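Local coordinates for FAD:protein FMN transferase (PDB 6NXI) that probably transfers the FMN moiety of FAD onto a threonine hydroxyl of target flavoproteins, using magnesium or manganese, at residues 17-22 against 38-43; 161-166 against 184-189; 197-202 against 213-218; 219-224 against 263-268. One frame throughout, in Å; residues are numbered along the deposited sequence.

Contact 1: residues 17-22 against 38-43; sequences TTYNIK and EIDRLL
Tyr19 and Ile21 on strand 17-22 face Leu43 and Ile39 on helix 38-43, the two short axes passing 11.8 Å apart with their N-to-C directions 139° from one another, closer to antiparallel than to perpendicular. With the backbones this far apart, side chains have to span the gap, and Tyr19 carries the polar link across it. Its CG sits between the backbone N and the carbonyl carbon (chi1 67°), and from there the ring extends toward the helix until OH donates to Asp40 OD1 at 2.6 Å. The carboxylate receives the phenol on its syn side, with OH lifted 29° from the carboxylate plane. Gln36, one turn earlier on the same helix, also hydrogen-bonds to this OH, so the phenol is held by two polar side chains of helix 32-50.

This is helix-on-sheet packing: strand 17-24 is the second strand of the eight-stranded antiparallel sheet, and helix 32-50 lies over one side of it. Between backbone and hydroxyl the Tyr19 ring is bordered by aliphatic carbon. Leu43 CD1 comes obliquely to the CD1 side of the ring, 3.7 Å from Tyr19 CD1, while Ile39 CG2 also approaches the ring at a slant, 4.3 Å from Tyr19 CZ. Ile21 and Ile39 reach toward each other tip to tip, Ile21 CD1 lying 3.7 Å from Ile39 CG2; Ile39 CD1 lies 3.9 Å from that same Ile21 CD1. Val165 of helix 157-171 packs against both Ile21 and Leu43, adding a second helix to this buried apolar layer.

Contact 2: residues 161-166 against 184-189; sequences GVDVVA and EIRLKG. With MG (magnesium ion), chain D.
A salt bridge and an aliphatic contact between Arg186 and helix 161-166 join this helix to strand 184-188, a buried helix-on-sheet contact beside the metal site. The axes run 8.4 Å apart and only 25° from parallel. Val162 points at the strand and rests CG1 3.4 Å from Arg186 CB, a tight contact; its other methyl, CG2, lies against the backbone carbonyl of Glu184.

Arg186 CG is anti to the backbone N, and the chain stays extended to NE. NH1 donates to Asp163 OD1 at 2.9 Å, with an N-H...O angle of 146°. It approaches from above the carboxylate, 53° out of its plane, and the two flat groups are steeply turned against each other. Ala166 CB lies over one face of the guanidinium, offset toward the rim, 3.8 Å from Arg186 NE. Asp163 has further donors: OD1 also accepts from Cys265 N, and OD2 from Ser264 OG and Met266 N, at the start of helix 265-278.

At the N-terminal end of the strand, Glu184 OE1 binds one of the two magnesium ions at 2.3 Å; two waters and Asp269 are among the other ligands of that ion, while OE2 accepts from Thr224 N. The Glu184 side chain also touches FAD. Asp163 thus collects one arginine and several N-H and hydroxyl donors, which would be expected to stabilise its negative charge.

Contact 3: residues 197-202 against 213-218; sequences WRIAIE and EIIEPG
Ile199 and Ile215 form an antiparallel hydrogen-bonded pair: Ile199 N donates to Ile215 O at 3.0 Å, and Ile215 N returns a bond to Ile199 O at 2.9 Å. The next such pair, Ile201 with Glu213, is closed by two bonds of 2.8 Å, Ile201 N to Glu213 O and Glu213 N to Ile201 O. Between them Ala200 and Ile214 make the non-hydrogen-bonded pair. This is a two-stranded beta hairpin, with strands 199-203 and 211-215 as its arms.

The side chains of Ile199, Ile201 and Ile215 share one face of the hairpin with Glu213. Ile199 and Ile215 both hold CG1 between the backbone N and the carbonyl carbon (chi1 69° and 67°), which brings the two CG1 atoms to 3.7 Å. Ile199 CD1 continues onto Pro217 CG, also at 3.7 Å. Ile214 lies on the other face, where its CG2 sits off-centre over one face of the Arg198 guanidinium. Glu216 runs side by side with Arg198, pointing the same way, but the charged ends stop short of a salt bridge.

Past the paired strands a water takes over the bridging, donating to Trp197 O and accepting from Gly218 N. Trp197 itself is anchored outside the hairpin, its NE1 bonded to Lys188 O, and Glu213 has a salt-bridge partner in Lys203.

Ile199 and Pro217 pack on Leu187 of strand 184-188 and Ile222 of strand 220-225, while Trp197 reaches Lys22 and Ile24 of strand 17-24.

Contact 4: residues 219-224 against 263-268; sequences DYAIAT and KSCMTA
Lys263 curls back, bent at chi2 (-66°), which places CD, and its NZ lies over one face of the Tyr220 ring, 4.5 Å from the centroid and 13° off the ring normal, a cation-pi contact. Here strand 220-225, a central strand of the eight-stranded antiparallel sheet, meets the start of helix 265-278. The same NZ donates to Asp219 O at 2.8 Å, nearly along the C=O axis, so the ammonium is shared between a carbonyl and a ring. The backbone N of Lys263 meets that ring at its edge, 3.6 Å from Tyr220 CD1.

Ser264 is the N-cap of the helix: OG accepts from Thr267 N at 3.1 Å, an almost straight bond (165°), with Asp163 as its second partner. Once the helix begins, small residues let it come close to the strand. Ala221 CB presses on the first turn, 3.6 Å from Cys265 CB and a tight 3.4 Å from Cys265 CA. Two residues along the strand, Ala223 points the same way and meets Ala268.

The next residue in the helix, Asp269, binds both magnesium ions, so this packing lies next to the metal site, the Ala223 side chain about 6 Å from a magnesium ion. At that end the Ala223 methyl touches backbone as well as side chain, with CB 3.4 Å from Ala268 C and 3.7 Å from Ala268 CB.

In the fold
The four contacts follow one another along the chain, each closing before the next opens. Contacts 1, 2 and 4 all reach the eight-stranded antiparallel sheet, packing helices 32-50, 157-171 and 265-278 against it. Contacts 2 and 4 are closest, with centres 8 Å apart, on neighbouring strands 184-188 and 220-225, and Asp163 ties their helices together. Contacts 1 and 2, centres about 10 Å apart, meet through Val165. Contact 3, the hairpin inserted between those two neighbouring strands in sequence, packs on Ile222 of contact 4, centres about 13 Å apart. Contacts 2 and 4 lie close to the magnesium and FAD site: Glu184 binds a metal ion, and contact 4 ends just before Asp269. Contact 3 lies away from it.

Contact 1: residues 17-22 against 38-43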
loop_
_atom_site.group_PDB
_atom_site.type_symbol
_atom_site.label_atom_id
_atom_site.label_comp_id
_atom_site.label_asym_id
_atom_site.label_seq_id
_atom_site.Cartn_x
_atom_site.Cartn_y
_atom_site.Cartn_z
ATOM N N THR A 17 -3.230 12.285 -2.378
ATOM C CA THR A 17 -2.911 12.524 -0.941
ATOM C C THR A 17 -1.760 13.544 -0.884
ATOM O O THR A 17 -1.555 14.293 -1.855
ATOM C CB THR A 17 -2.704 11.205 -0.167
ATOM O OG1 THR A 17 -2.461 11.395 1.250
ATOM C CG2 THR A 17 -1.613 10.318 -0.727
ATOM N N THR A 18 -0.976 13.454 0.179
ATOM C CA THR A 18 0.190 14.337 0.392
ATOM C C THR A 18 1.357 13.473 0.839
ATOM O O THR A 18 1.203 12.373 1.448
ATOM C CB THR A 18 -0.061 15.454 1.423
ATOM O OG1 THR A 18 -0.303 14.733 2.629
ATOM C CG2 THR A 18 -1.165 16.401 1.013
ATOM N N TYR A 19 2.542 13.924 0.468
ATOM C CA TYR A 19 3.789 13.363 1.005
ATOM C C TYR A 19 4.396 14.336 2.026
ATOM O O TYR A 19 4.167 15.561 2.000
ATOM C CB TYR A 19 4.804 13.073 -0.097
ATOM C CG TYR A 19 5.382 14.261 -0.820
ATOM C CD1 TYR A 19 4.918 14.637 -2.069
ATOM C CD2 TYR A 19 6.473 14.947 -0.304
ATOM C CE1 TYR A 19 5.478 15.709 -2.748
ATOM C CE2 TYR A 19 7.014 16.039 -0.951
ATOM C CZ TYR A 19 6.508 16.425 -2.181
ATOM O OH TYR A 19 7.076 17.474 -2.854
ATOM N N ASN A 20 5.171 13.747 2.910
ATOM C CA ASN A 20 5.933 14.454 3.956
ATOM C C ASN A 20 7.294 13.794 4.022
ATOM O O ASN A 20 7.379 12.611 4.296
ATOM C CB ASN A 20 5.260 14.448 5.305
ATOM C CG ASN A 20 4.020 15.295 5.321
ATOM O OD1 ASN A 20 4.088 16.531 5.276
ATOM N ND2 ASN A 20 2.881 14.610 5.404
ATOM N N ILE A 21 8.326 14.551 3.719
ATOM C CA ILE A 21 9.701 14.027 3.761
ATOM C C ILE A 21 10.438 14.862 4.805
ATOM O O ILE A 21 10.399 16.092 4.711
ATOM C CB ILE A 21 10.316 14.051 2.372
ATOM C CG1 ILE A 21 9.523 13.084 1.478
ATOM C CG2 ILE A 21 11.818 13.740 2.453
ATOM C CD1 ILE A 21 9.655 13.359 0.047
ATOM N N LYS A 22 11.081 14.221 5.750
ATOM C CA LYS A 22 11.943 14.894 6.743
ATOM C C LYS A 22 13.343 14.329 6.612
ATOM O O LYS A 22 13.502 13.102 6.484
ATOM C CB LYS A 22 11.436 14.731 8.177
ATOM C CG LYS A 22 10.114 15.424 8.420
ATOM C CD LYS A 22 9.596 15.178 9.858
ATOM C CE LYS A 22 8.324 15.957 10.134
ATOM N NZ LYS A 22 7.882 15.912 11.548
ATOM N N GLU A 38 13.298 17.187 -7.774
ATOM C CA GLU A 38 13.483 15.818 -8.299
ATOM C C GLU A 38 12.468 14.883 -7.648
ATOM O O GLU A 38 11.950 14.004 -8.307
ATOM C CB GLU A 38 14.906 15.346 -8.083
ATOM C CG GLU A 38 15.154 13.992 -8.707
ATOM C CD GLU A 38 14.894 13.837 -10.191
ATOM O OE1 GLU A 38 14.662 14.841 -10.926
ATOM O OE2 GLU A 38 14.921 12.691 -10.628
ATOM N N ILE A 39 12.199 15.077 -6.360
ATOM C CA ILE A 39 11.191 14.229 -5.681
ATOM C C ILE A 39 9.856 14.391 -6.398
ATOM O O ILE A 39 9.186 13.398 -6.669
ATOM C CB ILE A 39 11.094 14.609 -4.194
ATOM C CG1 ILE A 39 12.357 14.126 -3.483
ATOM C CG2 ILE A 39 9.807 14.043 -3.600
ATOM C CD1 ILE A 39 12.538 14.778 -2.130
ATOM N N ASP A 40 9.444 15.616 -6.693
ATOM C CA ASP A 40 8.182 15.845 -7.435
ATOM C C ASP A 40 8.239 15.147 -8.803
ATOM O O ASP A 40 7.236 14.577 -9.206
ATOM C CB ASP A 40 7.844 17.325 -7.508
ATOM C CG ASP A 40 7.372 17.864 -6.169
ATOM O OD1 ASP A 40 6.809 17.062 -5.394
ATOM O OD2 ASP A 40 7.542 19.074 -5.942
ATOM N N ARG A 41 9.351 15.211 -9.523
ATOM C CA ARG A 41 9.460 14.557 -10.858
ATOM C C ARG A 41 9.308 13.034 -10.713
ATOM O O ARG A 41 8.610 12.373 -11.593
ATOM C CB ARG A 41 10.799 14.924 -11.504
ATOM C CG ARG A 41 10.877 14.572 -12.986
ATOM C CD ARG A 41 12.294 14.540 -13.528
ATOM N NE ARG A 41 13.048 13.437 -12.964
ATOM C CZ ARG A 41 12.924 12.163 -13.310
ATOM N NH1 ARG A 41 12.155 11.814 -14.327
ATOM N NH2 ARG A 41 13.627 11.248 -12.676
ATOM N N LEU A 42 9.955 12.449 -9.694
ATOM C CA LEU A 42 9.940 10.977 -9.501
ATOM C C LEU A 42 8.497 10.588 -9.190
ATOM O O LEU A 42 8.073 9.565 -9.673
ATOM C CB LEU A 42 10.932 10.580 -8.409
ATOM C CG LEU A 42 12.402 10.683 -8.806
ATOM C CD1 LEU A 42 13.282 10.661 -7.578
ATOM C CD2 LEU A 42 12.790 9.549 -9.740
ATOM N N LEU A 43 7.831 11.332 -8.319
ATOM C CA LEU A 43 6.458 10.929 -7.924
ATOM C C LEU A 43 5.466 11.142 -9.086
ATOM O O LEU A 43 4.527 10.324 -9.236
ATOM C CB LEU A 43 6.070 11.666 -6.642
ATOM C CG LEU A 43 6.825 11.204 -5.415
ATOM C CD1 LEU A 43 6.470 12.088 -4.224
ATOM C CD2 LEU A 43 6.569 9.745 -5.113
#

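Contact 2: residues 161-166 against 184-189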
loop_
_atom_site.group_PDB
_atom_site.type_symbol
_atom_site.label_atom_id
_atom_site.label_comp_id
_atom_site.label_asym_id
_atom_site.label_seq_id
_atom_site.Cartn_x
_atom_site.Cartn_y
_atom_site.Cartn_z
ATOM N N GLY A 161 6.383 4.386 -4.513
ATOM C CA GLY A 161 6.816 5.810 -4.555
ATOM C C GLY A 161 7.713 6.116 -3.338
ATOM O O GLY A 161 8.733 6.793 -3.479
ATOM N N VAL A 162 7.373 5.566 -2.174
ATOM C CA VAL A 162 8.175 5.769 -0.941
ATOM C C VAL A 162 9.583 5.218 -1.151
ATOM O O VAL A 162 10.561 5.945 -0.913
ATOM C CB VAL A 162 7.518 5.149 0.291
ATOM C CG1 VAL A 162 8.500 5.105 1.462
ATOM C CG2 VAL A 162 6.226 5.878 0.641
ATOM N N ASP A 163 9.678 4.019 -1.751
ATOM C CA ASP A 163 10.992 3.400 -2.016
ATOM C C ASP A 163 11.758 4.235 -3.026
ATOM O O ASP A 163 13.009 4.370 -2.887
ATOM C CB ASP A 163 10.817 1.966 -2.493
ATOM C CG ASP A 163 10.370 0.973 -1.447
ATOM O OD1 ASP A 163 10.605 1.204 -0.232
ATOM O OD2 ASP A 163 9.834 -0.059 -1.848
ATOM N N VAL A 164 11.099 4.674 -4.095
ATOM C CA VAL A 164 11.769 5.501 -5.142
ATOM C C VAL A 164 12.360 6.773 -4.512
ATOM O O VAL A 164 13.548 7.088 -4.763
ATOM C CB VAL A 164 10.789 5.820 -6.284
ATOM C CG1 VAL A 164 11.311 6.933 -7.157
ATOM C CG2 VAL A 164 10.485 4.550 -7.065
ATOM N N VAL A 165 11.603 7.440 -3.671
ATOM C CA VAL A 165 12.101 8.681 -3.008
ATOM C C VAL A 165 13.234 8.358 -2.017
ATOM O O VAL A 165 14.249 9.112 -1.971
ATOM C CB VAL A 165 10.950 9.453 -2.376
ATOM C CG1 VAL A 165 11.436 10.546 -1.446
ATOM C CG2 VAL A 165 9.969 9.941 -3.445
ATOM N N ALA A 166 13.100 7.296 -1.238
ATOM C CA ALA A 166 14.125 6.877 -0.235
ATOM C C ALA A 166 15.419 6.603 -0.997
ATOM O O ALA A 166 16.503 7.092 -0.591
ATOM C CB ALA A 166 13.657 5.719 0.603
ATOM N N GLU A 184 2.151 5.622 4.371
ATOM C CA GLU A 184 3.168 4.571 4.152
ATOM C C GLU A 184 4.528 5.242 4.369
ATOM O O GLU A 184 4.693 6.409 3.907
ATOM C CB GLU A 184 3.117 4.052 2.718
ATOM C CG GLU A 184 2.288 2.776 2.578
ATOM C CD GLU A 184 0.923 2.734 3.231
ATOM O OE1 GLU A 184 -0.081 2.858 2.500
ATOM O OE2 GLU A 184 0.847 2.621 4.520
ATOM N N ILE A 185 5.390 4.597 5.140
ATOM C CA ILE A 185 6.630 5.226 5.644
ATOM C C ILE A 185 7.861 4.395 5.325
ATOM O O ILE A 185 7.868 3.167 5.412
ATOM C CB ILE A 185 6.486 5.466 7.151
ATOM C CG1 ILE A 185 5.311 6.382 7.449
ATOM C CG2 ILE A 185 7.804 5.974 7.704
ATOM C CD1 ILE A 185 4.987 6.447 8.936
ATOM N N ARG A 186 8.955 5.083 5.077
ATOM C CA ARG A 186 10.269 4.430 5.115
ATOM C C ARG A 186 11.260 5.327 5.855
ATOM O O ARG A 186 11.262 6.542 5.590
ATOM C CB ARG A 186 10.772 4.111 3.715
ATOM C CG ARG A 186 12.076 3.352 3.750
ATOM C CD ARG A 186 12.261 2.581 2.452
ATOM N NE ARG A 186 13.668 2.318 2.281
ATOM C CZ ARG A 186 14.215 1.889 1.160
ATOM N NH1 ARG A 186 13.468 1.712 0.078
ATOM N NH2 ARG A 186 15.533 1.682 1.139
ATOM N N LEU A 187 12.050 4.721 6.732
ATOM C CA LEU A 187 12.952 5.444 7.653
ATOM C C LEU A 187 14.392 5.004 7.467
ATOM O O LEU A 187 14.647 3.818 7.180
ATOM C CB LEU A 187 12.580 5.080 9.087
ATOM C CG LEU A 187 11.140 5.240 9.512
ATOM C CD1 LEU A 187 10.946 4.715 10.926
ATOM C CD2 LEU A 187 10.734 6.715 9.368
ATOM N N LYS A 188 15.307 5.917 7.666
ATOM C CA LYS A 188 16.731 5.558 7.764
ATOM C C LYS A 188 17.424 6.477 8.769
ATOM O O LYS A 188 17.157 7.679 8.753
ATOM C CB LYS A 188 17.444 5.623 6.419
ATOM C CG LYS A 188 18.763 4.861 6.450
ATOM C CD LYS A 188 19.479 5.010 5.157
ATOM C CE LYS A 188 20.577 3.998 4.992
ATOM N NZ LYS A 188 21.853 4.610 5.399
ATOM N N GLY A 189 18.285 5.912 9.617
ATOM C CA GLY A 189 19.182 6.698 10.474
ATOM C C GLY A 189 18.448 7.323 11.621
ATOM O O GLY A 189 17.572 6.647 12.205
HETATM MG MG MG D . -1.361 1.389 1.299
HETATM O O HOH W 1 -0.985 1.952 -0.967
HETATM O O HOH W 2 -1.247 -0.136 3.382
#

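Contact 3: residues 197-202 against 213-218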
loop_
_atom_site.group_PDB
_atom_site.type_symbol
_atom_site.label_atom_id
_atom_site.label_comp_id
_atom_site.label_asym_id
_atom_site.label_seq_id
_atom_site.Cartn_x
_atom_site.Cartn_y
_atom_site.Cartn_z
ATOM N N TRP A 197 13.984 7.313 14.299
ATOM C CA TRP A 197 12.720 8.045 14.025
ATOM C C TRP A 197 11.574 7.347 14.753
ATOM O O TRP A 197 11.544 6.094 14.718
ATOM C CB TRP A 197 12.442 8.053 12.506
ATOM C CG TRP A 197 13.468 8.793 11.691
ATOM C CD1 TRP A 197 14.595 8.259 11.128
ATOM C CD2 TRP A 197 13.494 10.186 11.387
ATOM N NE1 TRP A 197 15.344 9.241 10.553
ATOM C CE2 TRP A 197 14.692 10.431 10.666
ATOM C CE3 TRP A 197 12.639 11.261 11.623
ATOM C CZ2 TRP A 197 15.005 11.684 10.155
ATOM C CZ3 TRP A 197 12.953 12.515 11.129
ATOM C CH2 TRP A 197 14.139 12.724 10.410
ATOM N N ARG A 198 10.602 8.120 15.218
ATOM C CA ARG A 198 9.498 7.633 16.087
ATOM C C ARG A 198 8.208 7.616 15.274
ATOM O O ARG A 198 7.837 8.610 14.611
ATOM C CB ARG A 198 9.415 8.509 17.353
ATOM C CG ARG A 198 10.680 8.438 18.198
ATOM C CD ARG A 198 10.804 9.439 19.339
ATOM N NE ARG A 198 10.087 8.899 20.500
ATOM C CZ ARG A 198 9.092 9.483 21.179
ATOM N NH1 ARG A 198 8.642 10.697 20.885
ATOM N NH2 ARG A 198 8.549 8.832 22.198
ATOM N N ILE A 199 7.537 6.450 15.200
ATOM C CA ILE A 199 6.222 6.427 14.522
ATOM C C ILE A 199 5.221 5.983 15.587
ATOM O O ILE A 199 5.603 5.369 16.572
ATOM C CB ILE A 199 6.221 5.504 13.281
ATOM C CG1 ILE A 199 6.328 4.060 13.742
ATOM C CG2 ILE A 199 7.344 5.896 12.290
ATOM C CD1 ILE A 199 6.039 3.069 12.661
ATOM N N ALA A 200 3.964 6.288 15.391
ATOM C CA ALA A 200 2.896 5.868 16.326
ATOM C C ALA A 200 2.032 4.794 15.690
ATOM O O ALA A 200 1.651 4.915 14.517
ATOM C CB ALA A 200 2.103 7.083 16.733
ATOM N N ILE A 201 1.760 3.742 16.461
ATOM C CA ILE A 201 0.701 2.763 16.110
ATOM C C ILE A 201 -0.562 3.143 16.883
ATOM O O ILE A 201 -0.487 3.228 18.104
ATOM C CB ILE A 201 1.143 1.324 16.378
ATOM C CG1 ILE A 201 2.492 1.055 15.691
ATOM C CG2 ILE A 201 0.014 0.399 15.923
ATOM C CD1 ILE A 201 2.669 -0.337 15.176
ATOM N N GLU A 202 -1.638 3.407 16.149
ATOM C CA GLU A 202 -2.954 3.792 16.714
ATOM C C GLU A 202 -3.604 2.511 17.245
ATOM O O GLU A 202 -3.684 1.506 16.514
ATOM C CB GLU A 202 -3.819 4.530 15.693
ATOM C CG GLU A 202 -3.286 5.899 15.304
ATOM C CD GLU A 202 -3.394 6.994 16.356
ATOM O OE1 GLU A 202 -4.266 6.894 17.248
ATOM O OE2 GLU A 202 -2.596 7.953 16.283
ATOM N N GLU A 213 0.795 4.050 20.492
ATOM C CA GLU A 213 2.060 3.417 20.916
ATOM C C GLU A 213 3.204 3.899 20.003
ATOM O O GLU A 213 3.191 3.562 18.803
ATOM C CB GLU A 213 1.946 1.899 20.846
ATOM C CG GLU A 213 3.240 1.231 21.251
ATOM C CD GLU A 213 3.130 -0.228 21.660
ATOM O OE1 GLU A 213 2.136 -0.876 21.285
ATOM O OE2 GLU A 213 4.061 -0.705 22.343
ATOM N N ILE A 214 4.195 4.561 20.583
ATOM C CA ILE A 214 5.333 5.093 19.789
ATOM C C ILE A 214 6.438 4.036 19.760
ATOM O O ILE A 214 6.911 3.664 20.859
ATOM C CB ILE A 214 5.821 6.432 20.357
ATOM C CG1 ILE A 214 4.718 7.481 20.257
ATOM C CG2 ILE A 214 7.115 6.843 19.625
ATOM C CD1 ILE A 214 5.014 8.784 20.979
ATOM N N ILE A 215 6.833 3.595 18.552
ATOM C CA ILE A 215 7.922 2.608 18.325
ATOM C C ILE A 215 9.010 3.227 17.439
ATOM O O ILE A 215 8.749 4.216 16.707
ATOM C CB ILE A 215 7.371 1.312 17.719
ATOM C CG1 ILE A 215 6.827 1.502 16.303
ATOM C CG2 ILE A 215 6.300 0.716 18.623
ATOM C CD1 ILE A 215 6.776 0.249 15.465
ATOM N N GLU A 216 10.173 2.577 17.441
ATOM C CA GLU A 216 11.359 2.971 16.634
ATOM C C GLU A 216 11.699 1.797 15.729
ATOM O O GLU A 216 12.430 0.897 16.116
ATOM C CB GLU A 216 12.488 3.322 17.608
ATOM C CG GLU A 216 12.229 4.612 18.374
ATOM C CD GLU A 216 13.219 4.934 19.483
ATOM O OE1 GLU A 216 14.256 4.265 19.552
ATOM O OE2 GLU A 216 12.939 5.844 20.276
ATOM N N PRO A 217 11.163 1.733 14.507
ATOM C CA PRO A 217 11.462 0.623 13.599
ATOM C C PRO A 217 12.921 0.474 13.138
ATOM O O PRO A 217 13.269 -0.584 12.644
ATOM C CB PRO A 217 10.615 0.937 12.371
ATOM C CG PRO A 217 9.503 1.797 12.900
ATOM C CD PRO A 217 10.120 2.635 13.997
ATOM N N GLY A 218 13.736 1.514 13.301
ATOM C CA GLY A 218 15.087 1.582 12.741
ATOM C C GLY A 218 15.028 1.724 11.233
ATOM O O GLY A 218 14.159 2.486 10.739
HETATM O O HOH W 3 13.266 4.186 14.049
HETATM O O HOH W 4 14.929 5.007 11.958
#

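Contact 4: residues 219-224 against 263-268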
loop_
_atom_site.group_PDB
_atom_site.type_symbol
_atom_site.label_atom_id
_atom_site.label_comp_id
_atom_site.label_asym_id
_atom_site.label_seq_id
_atom_site.Cartn_x
_atom_site.Cartn_y
_atom_site.Cartn_z
ATOM N N ASP A 219 15.941 1.089 10.517
ATOM C CA ASP A 219 16.083 1.267 9.051
ATOM C C ASP A 219 15.132 0.279 8.381
ATOM O O ASP A 219 15.509 -0.877 8.110
ATOM C CB ASP A 219 17.523 1.107 8.586
ATOM C CG ASP A 219 18.475 2.172 9.086
ATOM O OD1 ASP A 219 18.020 3.129 9.782
ATOM O OD2 ASP A 219 19.715 1.973 8.879
ATOM N N TYR A 220 13.906 0.718 8.198
ATOM C CA TYR A 220 12.776 -0.161 7.808
ATOM C C TYR A 220 11.692 0.688 7.166
ATOM O O TYR A 220 11.625 1.915 7.390
ATOM C CB TYR A 220 12.114 -0.819 9.027
ATOM C CG TYR A 220 12.280 -2.304 9.208
ATOM C CD1 TYR A 220 12.169 -3.186 8.150
ATOM C CD2 TYR A 220 12.384 -2.846 10.481
ATOM C CE1 TYR A 220 12.297 -4.553 8.326
ATOM C CE2 TYR A 220 12.502 -4.211 10.676
ATOM C CZ TYR A 220 12.469 -5.067 9.589
ATOM O OH TYR A 220 12.560 -6.418 9.755
ATOM N N ALA A 221 10.827 0.027 6.404
ATOM C CA ALA A 221 9.552 0.603 5.948
ATOM C C ALA A 221 8.419 0.023 6.789
ATOM O O ALA A 221 8.550 -1.092 7.327
ATOM C CB ALA A 221 9.340 0.302 4.490
ATOM N N ILE A 222 7.410 0.848 6.945
ATOM C CA ILE A 222 6.179 0.525 7.691
ATOM C C ILE A 222 4.971 0.882 6.849
ATOM O O ILE A 222 4.827 2.016 6.441
ATOM C CB ILE A 222 6.145 1.281 9.040
ATOM C CG1 ILE A 222 7.464 1.242 9.790
ATOM C CG2 ILE A 222 4.987 0.720 9.831
ATOM C CD1 ILE A 222 8.401 2.424 9.505
ATOM N N ALA A 223 4.013 -0.030 6.778
ATOM C CA ALA A 223 2.747 0.202 6.064
ATOM C C ALA A 223 1.630 -0.255 6.970
ATOM O O ALA A 223 1.792 -1.260 7.699
ATOM C CB ALA A 223 2.677 -0.537 4.760
ATOM N N THR A 224 0.521 0.472 6.896
ATOM C CA THR A 224 -0.682 0.147 7.690
ATOM C C THR A 224 -1.915 0.115 6.788
ATOM O O THR A 224 -2.141 1.069 6.052
ATOM C CB THR A 224 -0.862 1.181 8.807
ATOM O OG1 THR A 224 0.268 1.143 9.677
ATOM C CG2 THR A 224 -2.090 0.912 9.640
ATOM N N LYS A 263 11.904 -4.170 4.649
ATOM C CA LYS A 263 12.946 -3.291 4.078
ATOM C C LYS A 263 12.386 -2.480 2.896
ATOM O O LYS A 263 12.869 -1.362 2.655
ATOM C CB LYS A 263 14.150 -4.151 3.680
ATOM C CG LYS A 263 14.897 -4.766 4.865
ATOM C CD LYS A 263 15.580 -3.745 5.755
ATOM C CE LYS A 263 16.505 -4.369 6.781
ATOM N NZ LYS A 263 16.577 -3.503 7.982
ATOM N N SER A 264 11.382 -2.986 2.180
ATOM C CA SER A 264 10.709 -2.320 1.053
ATOM C C SER A 264 9.324 -1.836 1.461
ATOM O O SER A 264 8.537 -2.639 1.949
ATOM C CB SER A 264 10.603 -3.243 -0.151
ATOM O OG SER A 264 9.670 -2.729 -1.057
ATOM N N CYS A 265 9.074 -0.561 1.255
ATOM C CA CYS A 265 7.736 0.006 1.492
ATOM C C CYS A 265 6.744 -0.601 0.503
ATOM O O CYS A 265 5.627 -0.927 0.895
ATOM C CB CYS A 265 7.749 1.521 1.465
ATOM S SG CYS A 265 6.266 2.197 2.253
ATOM N N MET A 266 7.129 -0.787 -0.722
ATOM C CA MET A 266 6.256 -1.489 -1.712
ATOM C C MET A 266 5.775 -2.822 -1.116
ATOM O O MET A 266 4.529 -3.144 -1.108
ATOM C CB MET A 266 7.021 -1.743 -3.001
ATOM C CG MET A 266 6.230 -2.578 -3.943
ATOM S SD MET A 266 7.013 -2.972 -5.510
ATOM C CE MET A 266 8.489 -3.819 -4.985
ATOM N N THR A 267 6.691 -3.615 -0.601
ATOM C CA THR A 267 6.394 -4.950 -0.057
ATOM C C THR A 267 5.538 -4.816 1.195
ATOM O O THR A 267 4.518 -5.552 1.318
ATOM C CB THR A 267 7.678 -5.730 0.170
ATOM O OG1 THR A 267 8.295 -5.852 -1.118
ATOM C CG2 THR A 267 7.355 -7.083 0.761
ATOM N N ALA A 268 5.882 -3.902 2.097
ATOM C CA ALA A 268 5.097 -3.717 3.332
ATOM C C ALA A 268 3.668 -3.313 2.974
ATOM O O ALA A 268 2.729 -3.841 3.598
ATOM C CB ALA A 268 5.674 -2.709 4.251
#